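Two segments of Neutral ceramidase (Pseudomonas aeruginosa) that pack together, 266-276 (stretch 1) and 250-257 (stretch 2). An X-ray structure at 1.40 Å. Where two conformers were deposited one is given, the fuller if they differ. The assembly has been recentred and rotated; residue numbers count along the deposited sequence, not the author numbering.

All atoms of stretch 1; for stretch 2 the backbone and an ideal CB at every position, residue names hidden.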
ATOM      1  N   PHE A 266     -11.425   8.156 -11.780  1.00 15.78           N
ATOM      2  CA  PHE A 266     -11.424   8.977 -10.580  1.00 15.42           C
ATOM      3  C   PHE A 266     -12.760   8.864  -9.845  1.00 15.48           C
ATOM      4  O   PHE A 266     -12.776   8.737  -8.623  1.00 14.59           O
ATOM      5  CB  PHE A 266     -11.128  10.443 -10.915  1.00 16.83           C
ATOM      6  CG  PHE A 266      -9.764  10.658 -11.523  1.00 16.14           C
ATOM      7  CD1 PHE A 266      -9.618  10.756 -12.902  1.00 18.07           C
ATOM      8  CD2 PHE A 266      -8.635  10.778 -10.720  1.00 17.61           C
ATOM      9  CE1 PHE A 266      -8.345  10.968 -13.468  1.00 19.08           C
ATOM     10  CE2 PHE A 266      -7.369  10.992 -11.268  1.00 18.61           C
ATOM     11  CZ  PHE A 266      -7.216  11.077 -12.640  1.00 18.50           C
ATOM     12  N   ASP A 267     -13.870   8.934 -10.585  1.00 14.68           N
ATOM     13  CA  ASP A 267     -15.198   8.743  -9.978  1.00 15.03           C
ATOM     14  C   ASP A 267     -15.272   7.369  -9.300  1.00 14.34           C
ATOM     15  O   ASP A 267     -15.827   7.250  -8.191  1.00 14.06           O
ATOM     16  CB  ASP A 267     -16.316   8.807 -11.034  1.00 16.47           C
ATOM     17  CG  ASP A 267     -16.561  10.207 -11.579  1.00 18.76           C
ATOM     18  OD1 ASP A 267     -16.035  11.196 -11.018  1.00 22.15           O
ATOM     19  OD2 ASP A 267     -17.314  10.326 -12.573  1.00 23.14           O
ATOM     20  N   ASN A 268     -14.750   6.347  -9.979  1.00 14.40           N
ATOM     21  CA  ASN A 268     -14.773   4.957  -9.449  1.00 13.63           C
ATOM     22  C   ASN A 268     -13.957   4.855  -8.160  1.00 14.59           C
ATOM     23  O   ASN A 268     -14.380   4.228  -7.195  1.00 14.62           O
ATOM     24  CB  ASN A 268     -14.232   3.942 -10.455  1.00 14.49           C
ATOM     25  CG  ASN A 268     -15.064   3.845 -11.735  1.00 15.06           C
ATOM     26  OD1 ASN A 268     -14.599   3.252 -12.735  1.00 18.59           O
ATOM     27  ND2 ASN A 268     -16.286   4.357 -11.713  1.00 13.95           N
ATOM     28  N   THR A 269     -12.780   5.477  -8.162  1.00 14.12           N
ATOM     29  CA  THR A 269     -11.895   5.488  -6.991  1.00 13.84           C
ATOM     30  C   THR A 269     -12.595   6.126  -5.792  1.00 13.32           C
ATOM     31  O   THR A 269     -12.577   5.581  -4.672  1.00 13.42           O
ATOM     32  CB  THR A 269     -10.577   6.253  -7.318  1.00 14.13           C
ATOM     33  OG1 THR A 269      -9.867   5.562  -8.348  1.00 15.04           O
ATOM     34  CG2 THR A 269      -9.691   6.346  -6.096  1.00 14.33           C
ATOM     35  N   ARG A 270     -13.219   7.270  -6.047  1.00 13.74           N
ATOM     36  CA  ARG A 270     -13.951   7.998  -5.010  0.60 14.32           C
ATOM     37  C   ARG A 270     -15.144   7.179  -4.489  1.00 14.66           C
ATOM     38  O   ARG A 270     -15.359   7.090  -3.294  1.00 13.82           O
ATOM     39  CB  ARG A 270     -14.419   9.354  -5.561  0.60 14.49           C
ATOM     40  CG  ARG A 270     -14.972  10.304  -4.501  0.60 15.90           C
ATOM     41  CD  ARG A 270     -15.251  11.690  -5.083  0.60 17.20           C
ATOM     42  NE  ARG A 270     -15.887  12.564  -4.097  0.60 22.64           N
ATOM     43  CZ  ARG A 270     -15.969  13.892  -4.196  0.60 25.39           C
ATOM     44  NH1 ARG A 270     -16.565  14.582  -3.237  0.60 26.53           N
ATOM     45  NH2 ARG A 270     -15.456  14.537  -5.239  0.60 26.24           N
ATOM     46  N   GLU A 271     -15.902   6.581  -5.401  1.00 14.13           N
ATOM     47  CA  GLU A 271     -17.089   5.826  -5.021  1.00 15.28           C
ATOM     48  C   GLU A 271     -16.758   4.590  -4.193  1.00 15.30           C
ATOM     49  O   GLU A 271     -17.386   4.362  -3.166  1.00 14.69           O
ATOM     50  CB  GLU A 271     -17.885   5.435  -6.258  1.00 16.16           C
ATOM     51  CG  GLU A 271     -19.147   4.597  -5.980  1.00 17.39           C
ATOM     52  CD  GLU A 271     -20.188   5.284  -5.099  1.00 20.69           C
ATOM     53  OE1 GLU A 271     -20.179   6.527  -4.937  1.00 19.93           O
ATOM     54  OE2 GLU A 271     -21.059   4.555  -4.567  1.00 23.14           O
ATOM     55  N   ILE A 272     -15.796   3.794  -4.644  1.00 14.71           N
ATOM     56  CA  ILE A 272     -15.409   2.571  -3.907  1.00 15.10           C
ATOM     57  C   ILE A 272     -14.752   2.957  -2.584  1.00 14.91           C
ATOM     58  O   ILE A 272     -14.966   2.313  -1.549  1.00 14.61           O
ATOM     59  CB  ILE A 272     -14.527   1.618  -4.786  1.00 15.53           C
ATOM     60  CG1 ILE A 272     -15.288   1.199  -6.052  1.00 14.76           C
ATOM     61  CG2 ILE A 272     -14.007   0.372  -3.996  1.00 15.46           C
ATOM     62  CD1 ILE A 272     -16.672   0.501  -5.770  1.00 17.55           C
ATOM     63  N   GLY A 273     -13.958   4.030  -2.589  1.00 14.41           N
ATOM     64  CA  GLY A 273     -13.449   4.560  -1.325  1.00 14.44           C
ATOM     65  C   GLY A 273     -14.546   4.974  -0.375  1.00 14.03           C
ATOM     66  O   GLY A 273     -14.503   4.654   0.820  1.00 14.39           O
ATOM     67  N   LEU A 274     -15.533   5.681  -0.894  1.00 13.97           N
ATOM     68  CA  LEU A 274     -16.649   6.121  -0.043  0.60 13.67           C
ATOM     69  C   LEU A 274     -17.440   4.950   0.519  1.00 13.30           C
ATOM     70  O   LEU A 274     -17.895   5.016   1.664  1.00 14.12           O
ATOM     71  CB  LEU A 274     -17.589   7.058  -0.788  0.60 13.52           C
ATOM     72  CG  LEU A 274     -17.035   8.467  -0.984  0.60 13.02           C
ATOM     73  CD1 LEU A 274     -17.965   9.254  -1.893  0.60 14.32           C
ATOM     74  CD2 LEU A 274     -16.837   9.197   0.337  0.60 14.96           C
ATOM     75  N   ARG A 275     -17.613   3.887  -0.267  1.00 13.28           N
ATOM     76  CA  ARG A 275     -18.349   2.714   0.231  1.00 12.88           C
ATOM     77  C   ARG A 275     -17.639   2.085   1.427  1.00 13.22           C
ATOM     78  O   ARG A 275     -18.268   1.758   2.441  1.00 14.21           O
ATOM     79  CB  ARG A 275     -18.569   1.688  -0.883  1.00 12.67           C
ATOM     80  CG  ARG A 275     -19.561   2.188  -1.921  1.00 13.13           C
ATOM     81  CD  ARG A 275     -19.725   1.223  -3.057  1.00 15.97           C
ATOM     82  NE  ARG A 275     -20.500   1.862  -4.121  1.00 18.67           N
ATOM     83  CZ  ARG A 275     -20.874   1.290  -5.261  1.00 17.48           C
ATOM     84  NH1 ARG A 275     -20.564   0.023  -5.531  1.00 18.76           N
ATOM     85  NH2 ARG A 275     -21.560   2.011  -6.150  1.00 18.22           N
ATOM     86  N   GLN A 276     -16.311   2.036   1.350  1.00 12.99           N
ATOM     87  CA  GLN A 276     -15.501   1.499   2.467  1.00 13.50           C
ATOM     88  C   GLN A 276     -15.542   2.435   3.651  1.00 13.39           C
ATOM     89  O   GLN A 276     -15.723   1.997   4.788  1.00 13.61           O
ATOM     90  CB  GLN A 276     -14.049   1.267   2.044  1.00 13.80           C
ATOM     91  CG  GLN A 276     -13.940   0.159   1.005  1.00 15.27           C
ATOM     92  CD  GLN A 276     -12.548   0.035   0.483  1.00 14.67           C
ATOM     93  OE1 GLN A 276     -11.714  -0.591   1.114  1.00 15.48           O
ATOM     94  NE2 GLN A 276     -12.270   0.656  -0.657  1.00 16.03           N
ATOM     95  N   UNK A 250     -11.898  -7.889  -6.572  1.00 14.01           N
ATOM     96  CA  UNK A 250     -11.793  -6.623  -7.294  1.00 15.40           C
ATOM     97  C   UNK A 250     -12.827  -5.619  -6.795  1.00 14.91           C
ATOM     98  O   UNK A 250     -13.861  -5.995  -6.205  1.00 14.01           O
ATOM     99  CB  UNK A 250     -11.965  -6.851  -8.797  1.00 15.40           C
ATOM    100  N   UNK A 251     -12.620  -4.328  -7.095  1.00 15.14           N
ATOM    101  CA  UNK A 251     -13.708  -3.377  -6.826  1.00 15.13           C
ATOM    102  C   UNK A 251     -14.959  -3.800  -7.603  1.00 15.52           C
ATOM    103  O   UNK A 251     -14.884  -4.317  -8.750  1.00 16.92           O
ATOM    104  CB  UNK A 251     -13.295  -1.953  -7.205  1.00 15.13           C
ATOM    105  N   UNK A 252     -16.105  -3.592  -6.986  1.00 15.44           N
ATOM    106  CA  UNK A 252     -17.350  -3.799  -7.703  1.00 15.81           C
ATOM    107  C   UNK A 252     -17.478  -2.762  -8.820  1.00 16.27           C
ATOM    108  O   UNK A 252     -16.894  -1.672  -8.730  1.00 16.34           O
ATOM    109  CB  UNK A 252     -18.543  -3.721  -6.749  1.00 15.81           C
ATOM    110  N   UNK A 253     -18.233  -3.097  -9.875  1.00 16.40           N
ATOM    111  CA  UNK A 253     -18.626  -2.106 -10.874  1.00 17.09           C
ATOM    112  C   UNK A 253     -19.326  -0.916 -10.243  1.00 17.70           C
ATOM    113  O   UNK A 253     -20.082  -1.069  -9.273  1.00 18.80           O
ATOM    114  CB  UNK A 253     -19.537  -2.745 -11.925  1.00 17.09           C
ATOM    115  N   UNK A 254     -19.067   0.275 -10.781  1.00 18.01           N
ATOM    116  CA  UNK A 254     -19.728   1.476 -10.282  1.00 18.23           C
ATOM    117  C   UNK A 254     -20.933   1.818 -11.144  1.00 17.92           C
ATOM    118  O   UNK A 254     -20.805   2.423 -12.218  1.00 18.60           O
ATOM    119  CB  UNK A 254     -18.751   2.653 -10.244  1.00 18.23           C
ATOM    120  N   UNK A 255     -22.103   1.383 -10.689  1.00 18.16           N
ATOM    121  CA  UNK A 255     -23.343   1.597 -11.436  1.00 17.94           C
ATOM    122  C   UNK A 255     -24.227   2.647 -10.773  1.00 18.40           C
ATOM    123  O   UNK A 255     -25.434   2.673 -10.983  1.00 19.00           O
ATOM    124  CB  UNK A 255     -24.112   0.281 -11.571  1.00 17.94           C
ATOM    125  N   UNK A 256     -23.615   3.557 -10.014  1.00 19.84           N
ATOM    126  CA  UNK A 256     -24.329   4.685  -9.443  1.00 21.84           C
ATOM    127  C   UNK A 256     -24.981   5.526 -10.553  1.00 22.14           C
ATOM    128  O   UNK A 256     -24.447   5.590 -11.662  1.00 22.65           O
ATOM    129  CB  UNK A 256     -23.380   5.543  -8.604  1.00 21.84           C
ATOM    130  N   UNK A 257     -26.139   6.151 -10.262  1.00 22.97           N
ATOM    131  CA  UNK A 257     -26.882   6.905 -11.278  1.00 24.69           C
ATOM    132  C   UNK A 257     -26.010   7.861 -12.086  1.00 25.95           C
ATOM    133  O   UNK A 257     -25.130   8.554 -11.529  1.00 26.69           O
ATOM    134  CB  UNK A 257     -28.007   7.697 -10.609  1.00 24.69           C
TER

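Stretch 1 is a continuous helix, and the side that meets stretch 2 carries Asn268, Glu271, Ile272 and Arg275. Glu271 and Arg275, one turn apart, form a salt bridge (Arg275 NE to Glu271 OE2, 2.8 Å), and the arginine side chain is extended.

Position 250 has extended backbone angles (-109/162), and its ideal CB has nothing of the helix within 5.5 Å. Stretch 1 sets no preference here; the residue is Ser250, which makes no contact with the helix.

At 251 the CA-to-CB bond points toward the helix, and the ideal CB lies 3.9 Å from Ile272 CG1. An apolar side chain of modest size would suit, such as alanine, valine or proline, and the phi of -59° is compatible with a proline ring. Pro251 is found, its CB 4.1 Å from Ile272 CG1, an apolar contact at one end of the interface.

Position 252 also points toward the helix, between Ile272 CD1 (4.7 Å from the ideal CB) and Arg275 NH1 (4.4 Å). An apolar group could cover the isoleucine, whereas a polar or acidic one could answer the arginine; the visible atoms favour neither. The residue is Asn252. Its ND2 sits near the plane of the guanidinium, at its edge, 3.8 Å from Arg275 NH1, and its amide is hydrogen-bonded elsewhere in the structure. The backbone contributes as well, with Asn252 O 3.7 Å from Ile272 CD1.

At 253 the CA-to-CB bond points away, so stretch 1 places little restriction on the side chain. Leu253 occupies the site, and its carbonyl does more than its side chain: Leu253 O accepts a hydrogen bond from water 1 (2.6 Å), which in turn accepts one from Arg275 NH2 (3.2 Å).

Position 254 is the most closely engaged. Its CB points toward the helix, and the ideal CB lies 3.3 Å from Asn268 ND2 and 4.7 Å from Glu271 CG. A compact polar residue such as serine, asparagine or aspartate would fit beside the Asn268 amide. Asn254 is deposited and has the largest covered area of stretch 2. Its ND2 lies 3.1 Å from Asn268 ND2; the Asn268 amide is probably turned over in the model, and once it is turned back this approach may be a hydrogen bond. OD1 of Asn254 accepts a hydrogen bond from the backbone N of position 256 (3.1 Å), bracing the local backbone, and lies 3.7 Å from Glu271 CG.

Position 255 points away and is unconstrained by the helix. Leu255 is present; its N donates to water 1 (3.0 Å).

At 256 the ideal CB is 4.7 Å from both Glu271 CD and Arg275 NH2. A basic residue could answer the carboxylate, and a long aliphatic chain could cover the ion pair. Lys256 packs through its methylene groups: CG is 3.4 Å from Glu271 OE2 and 3.5 Å from Arg275 NH2, while NZ ends 4.8 Å from Glu271 OE2, without a salt bridge.

Position 257 is out of reach; its phi of -48° is compatible with the deposited Pro257.

Stretch 2 (250-257) SPNLNLKP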
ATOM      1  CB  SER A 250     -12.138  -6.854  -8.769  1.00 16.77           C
ATOM      2  OG  SER A 250     -11.174  -7.666  -9.399  1.00 20.60           O
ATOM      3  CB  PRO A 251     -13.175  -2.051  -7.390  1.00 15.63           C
ATOM      4  CG  PRO A 251     -11.676  -2.229  -7.376  1.00 17.40           C
ATOM      5  CD  PRO A 251     -11.441  -3.679  -7.712  1.00 15.32           C
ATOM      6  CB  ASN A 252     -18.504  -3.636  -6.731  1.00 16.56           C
ATOM      7  CG  ASN A 252     -19.848  -4.078  -7.313  1.00 16.21           C
ATOM      8  OD1 ASN A 252     -19.924  -4.814  -8.325  1.00 18.42           O
ATOM      9  ND2 ASN A 252     -20.917  -3.585  -6.709  1.00 17.77           N
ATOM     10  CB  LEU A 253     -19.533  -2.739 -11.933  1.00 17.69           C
ATOM     11  CG  LEU A 253     -18.920  -3.819 -12.798  1.00 20.30           C
ATOM     12  CD1 LEU A 253     -20.026  -4.355 -13.708  1.00 21.97           C
ATOM     13  CD2 LEU A 253     -17.706  -3.329 -13.591  1.00 20.83           C
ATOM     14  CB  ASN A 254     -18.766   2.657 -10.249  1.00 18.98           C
ATOM     15  CG  ASN A 254     -19.439   3.941  -9.839  1.00 20.26           C
ATOM     16  OD1 ASN A 254     -20.578   3.949  -9.346  1.00 20.38           O
ATOM     17  ND2 ASN A 254     -18.725   5.048 -10.016  1.00 20.18           N
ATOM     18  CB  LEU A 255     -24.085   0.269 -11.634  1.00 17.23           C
ATOM     19  CG  LEU A 255     -23.265  -0.797 -12.385  1.00 18.38           C
ATOM     20  CD1 LEU A 255     -24.078  -2.102 -12.507  1.00 17.78           C
ATOM     21  CD2 LEU A 255     -22.793  -0.328 -13.769  1.00 20.33           C
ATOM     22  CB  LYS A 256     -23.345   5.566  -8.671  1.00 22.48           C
ATOM     23  CG  LYS A 256     -22.972   5.018  -7.306  1.00 25.63           C
ATOM     24  CD  LYS A 256     -24.131   5.163  -6.306  1.00 28.92           C
ATOM     25  CE  LYS A 256     -24.243   6.580  -5.760  1.00 30.90           C
ATOM     26  NZ  LYS A 256     -25.326   6.666  -4.756  1.00 32.48           N
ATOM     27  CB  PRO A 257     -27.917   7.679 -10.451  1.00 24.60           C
ATOM     28  CG  PRO A 257     -28.159   6.805  -9.264  1.00 24.88           C
ATOM     29  CD  PRO A 257     -26.816   6.199  -8.948  1.00 23.41           C
TER
HETATM   30  O   HOH W   1     -22.285  -0.289  -8.203  1.00 16.03           O
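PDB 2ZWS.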